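Local atomic coordinates of trehalose-6-phosphate phosphatase (Candida albicans, PDB entry 5DXI), a protein that belongs to the trehalose-phosphatase family of the HAD clan and holds a magnesium ion, beryllium trifluoride and a glycan in adjoining sites. Residues Phe27-Asp30 and Gly31-Pro35. Numbering follows the deposited sequence.
With MG (magnesium ion), chain E; BEF (beryllium trifluoride ion), chain F; GLC (alpha-D-glucopyranose), chain C; GLC (alpha-D-glucopyranose), chain B.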
ATOM      1  N   PHE A  27      -1.970  -0.628   6.019  1.00 26.93           N
ATOM      2  CA  PHE A  27      -1.170  -1.776   5.608  1.00 27.31           C
ATOM      3  C   PHE A  27      -1.265  -2.080   4.138  1.00 26.94           C
ATOM      4  O   PHE A  27      -2.343  -2.376   3.619  1.00 27.17           O
ATOM      5  CB  PHE A  27      -1.577  -3.060   6.347  1.00 26.22           C
ATOM      6  CG  PHE A  27      -1.409  -3.000   7.830  1.00 32.66           C
ATOM      7  CD1 PHE A  27      -0.433  -2.182   8.408  1.00 28.95           C
ATOM      8  CD2 PHE A  27      -2.191  -3.804   8.656  1.00 29.09           C
ATOM      9  CE1 PHE A  27      -0.267  -2.149   9.785  1.00 29.52           C
ATOM     10  CE2 PHE A  27      -2.030  -3.772  10.032  1.00 33.30           C
ATOM     11  CZ  PHE A  27      -1.066  -2.942  10.601  1.00 29.80           C
ATOM     12  N   ASP A  28      -0.117  -2.057   3.485  1.00 24.74           N
ATOM     13  CA  ASP A  28       0.038  -2.783   2.249  1.00 22.66           C
ATOM     14  C   ASP A  28      -0.191  -4.284   2.505  1.00 26.17           C
ATOM     15  O   ASP A  28       0.061  -4.744   3.617  1.00 23.51           O
ATOM     16  CB  ASP A  28       1.428  -2.580   1.701  1.00 21.43           C
ATOM     17  CG  ASP A  28       1.590  -3.233   0.405  1.00 25.85           C
ATOM     18  OD1 ASP A  28       0.674  -2.990  -0.379  1.00 27.47           O
ATOM     19  OD2 ASP A  28       2.547  -3.999   0.180  1.00 25.68           O
ATOM     20  N   TYR A  29      -0.617  -5.045   1.490  1.00 26.87           N
ATOM     21  CA  TYR A  29      -0.781  -6.495   1.658  1.00 27.38           C
ATOM     22  C   TYR A  29       0.403  -7.277   1.088  1.00 25.92           C
ATOM     23  O   TYR A  29       1.236  -7.786   1.841  1.00 26.84           O
ATOM     24  CB  TYR A  29      -2.081  -7.007   1.012  1.00 25.77           C
ATOM     25  CG  TYR A  29      -2.269  -8.502   1.244  1.00 26.76           C
ATOM     26  CD1 TYR A  29      -2.529  -8.990   2.519  1.00 29.62           C
ATOM     27  CD2 TYR A  29      -2.150  -9.415   0.204  1.00 24.30           C
ATOM     28  CE1 TYR A  29      -2.681 -10.342   2.759  1.00 27.93           C
ATOM     29  CE2 TYR A  29      -2.303 -10.795   0.433  1.00 28.13           C
ATOM     30  CZ  TYR A  29      -2.576 -11.240   1.721  1.00 30.32           C
ATOM     31  OH  TYR A  29      -2.741 -12.588   1.994  1.00 31.49           O
ATOM     32  N   ASP A  30       0.505  -7.354  -0.233  1.00 25.09           N
ATOM     33  CA  ASP A  30       1.538  -8.181  -0.859  1.00 26.06           C
ATOM     34  C   ASP A  30       2.963  -7.725  -0.565  1.00 29.42           C
ATOM     35  O   ASP A  30       3.297  -6.561  -0.697  1.00 26.17           O
ATOM     36  CB  ASP A  30       1.341  -8.238  -2.371  1.00 26.08           C
ATOM     37  CG  ASP A  30       0.095  -9.011  -2.757  1.00 29.85           C
ATOM     38  OD1 ASP A  30       0.153 -10.258  -2.730  1.00 26.96           O
ATOM     39  OD2 ASP A  30      -0.932  -8.376  -3.090  1.00 30.30           O
ATOM     40  N   GLY A  31       3.797  -8.673  -0.148  1.00 28.06           N
ATOM     41  CA  GLY A  31       5.185  -8.405   0.168  1.00 25.94           C
ATOM     42  C   GLY A  31       5.341  -7.651   1.477  1.00 26.91           C
ATOM     43  O   GLY A  31       6.448  -7.262   1.859  1.00 26.28           O
ATOM     44  N   THR A  32       4.232  -7.484   2.186  1.00 25.00           N
ATOM     45  CA  THR A  32       4.222  -6.680   3.392  1.00 27.57           C
ATOM     46  C   THR A  32       3.619  -7.469   4.546  1.00 27.97           C
ATOM     47  O   THR A  32       4.286  -7.688   5.554  1.00 27.96           O
ATOM     48  CB  THR A  32       3.449  -5.357   3.158  1.00 26.12           C
ATOM     49  OG1 THR A  32       4.131  -4.596   2.149  1.00 23.27           O
ATOM     50  CG2 THR A  32       3.346  -4.542   4.445  1.00 27.36           C
ATOM     51  N   LEU A  33       2.369  -7.907   4.391  1.00 28.46           N
ATOM     52  CA  LEU A  33       1.717  -8.757   5.394  1.00 29.33           C
ATOM     53  C   LEU A  33       1.874 -10.243   5.052  1.00 31.55           C
ATOM     54  O   LEU A  33       1.576 -11.114   5.872  1.00 30.88           O
ATOM     55  CB  LEU A  33       0.234  -8.403   5.520  1.00 29.33           C
ATOM     56  CG  LEU A  33      -0.074  -6.967   5.938  1.00 30.67           C
ATOM     57  CD1 LEU A  33      -1.584  -6.706   5.993  1.00 27.16           C
ATOM     58  CD2 LEU A  33       0.562  -6.698   7.282  1.00 31.06           C
ATOM     59  N   THR A  34       2.352 -10.515   3.840  1.00 28.01           N
ATOM     60  CA  THR A  34       2.541 -11.882   3.351  1.00 30.78           C
ATOM     61  C   THR A  34       3.653 -11.851   2.331  1.00 29.98           C
ATOM     62  O   THR A  34       3.822 -10.859   1.632  1.00 30.73           O
ATOM     63  CB  THR A  34       1.254 -12.482   2.695  1.00 28.60           C
ATOM     64  OG1 THR A  34       1.489 -13.854   2.342  1.00 32.02           O
ATOM     65  CG2 THR A  34       0.897 -11.729   1.420  1.00 27.34           C
ATOM     66  N   PRO A  35       4.424 -12.937   2.234  1.00 32.78           N
ATOM     67  CA  PRO A  35       5.581 -12.874   1.339  1.00 25.88           C
ATOM     68  C   PRO A  35       5.216 -12.818  -0.137  1.00 25.66           C
ATOM     69  O   PRO A  35       4.112 -13.181  -0.543  1.00 31.66           O
ATOM     70  CB  PRO A  35       6.356 -14.175   1.663  1.00 32.97           C
ATOM     71  CG  PRO A  35       5.409 -15.020   2.438  1.00 34.28           C
ATOM     72  CD  PRO A  35       4.488 -14.091   3.146  1.00 35.64           C
TER
HETATM   73 MG    MG E 401       3.120  -4.767  -1.691  1.00 25.67          MG
HETATM   74 BE   BEF F 402       0.299  -4.007  -1.459  1.00 26.46          BE
HETATM   75  F1  BEF F 402      -0.073  -3.336  -3.052  1.00 28.77           F
HETATM   76  F2  BEF F 402       1.298  -5.236  -2.241  1.00 26.93           F
HETATM   77  F3  BEF F 402      -1.043  -5.157  -1.458  1.00 26.83           F
HETATM   78  C1  GLC C   2       0.328  -8.756  -6.580  1.00 29.01           C
HETATM   79  C2  GLC C   2      -0.831  -8.746  -7.567  1.00 31.87           C
HETATM   80  C3  GLC C   2      -0.899  -7.382  -8.261  1.00 29.58           C
HETATM   81  C4  GLC C   2      -1.013  -6.291  -7.210  1.00 30.35           C
HETATM   82  C5  GLC C   2       0.175  -6.394  -6.259  1.00 29.08           C
HETATM   83  C6  GLC C   2       0.018  -5.393  -5.131  1.00 30.66           C
HETATM   84  O1  GLC C   2       1.568  -8.647  -7.277  1.00 31.34           O
HETATM   85  O2  GLC C   2      -0.632  -9.786  -8.520  1.00 29.35           O
HETATM   86  O3  GLC C   2      -2.038  -7.323  -9.106  1.00 29.18           O
HETATM   87  O4  GLC C   2      -1.020  -4.988  -7.831  1.00 29.84           O
HETATM   88  O5  GLC C   2       0.225  -7.675  -5.652  1.00 30.92           O
HETATM   89  O6  GLC C   2      -1.113  -5.764  -4.334  1.00 28.91           O
HETATM   90  C1  GLC B   1       2.688  -8.864  -6.405  1.00 33.21           C
HETATM   91  C2  GLC B   1       3.969  -8.951  -7.206  1.00 31.20           C
HETATM   92  C3  GLC B   1       3.967 -10.209  -8.065  1.00 29.62           C
HETATM   93  C4  GLC B   1       3.799 -11.444  -7.184  1.00 35.20           C
HETATM   94  C5  GLC B   1       2.504 -11.299  -6.387  1.00 34.42           C
HETATM   95  C6  GLC B   1       2.291 -12.438  -5.398  1.00 31.82           C
HETATM   96  O2  GLC B   1       4.123  -7.816  -8.053  1.00 31.76           O
HETATM   97  O3  GLC B   1       5.193 -10.263  -8.800  1.00 32.41           O
HETATM   98  O4  GLC B   1       3.707 -12.621  -7.989  1.00 35.14           O
HETATM   99  O5  GLC B   1       2.533 -10.070  -5.639  1.00 31.19           O
HETATM  100  O6  GLC B   1       3.274 -12.326  -4.351  1.00 33.17           O
HETATM  101  O   HOH W   1       2.525 -11.248  -1.997  1.00 28.85           O
HETATM  102  O   HOH W   2       3.053  -2.984  -2.791  1.00 28.21           O
HETATM  103  O   HOH W   3       4.087  -5.780  -3.157  1.00 27.37           O
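The loop after strand 23-27 carries what appears to be the DxDx(T/V) signature of the HAD clan, and it turns back so that Thr32 meets Asp28. The hydroxyl OG1 of Thr32 donates to Asp28 OD2 (2.6 Å), which accepts on its anti lone pair, the one away from OD1. OD2 also binds the magnesium ion at 2.1 Å, while OD1 is joined covalently to the beryllium of beryllium trifluoride, so all three partners fix the rotation of this carboxylate. With CG anti to the backbone N (chi1 -176°), it reaches the ion beside the carbonyl O of Asp30, and two waters and Asp233 are further ligands. The turn is closed by Tyr29 O, which accepts from Leu33 N (2.8 Å) in the carbonyl plane and from Thr32 N, which lies above that plane. Over one face of the Tyr29 ring, toward its rim, sits the methyl CG2 of Thr34, a CH-pi contact 3.8 Å from the centroid. Asp30 turns its carboxylate to the glucose units, with OD2 salt-bridged to Arg70 and OD1 taking a water shared with Pro35 O. Leu33 CD1 meets Phe27 CB (3.7 Å), and both side chains also touch Ile66 of strand 62-67 and Leu294 of helix 287-298.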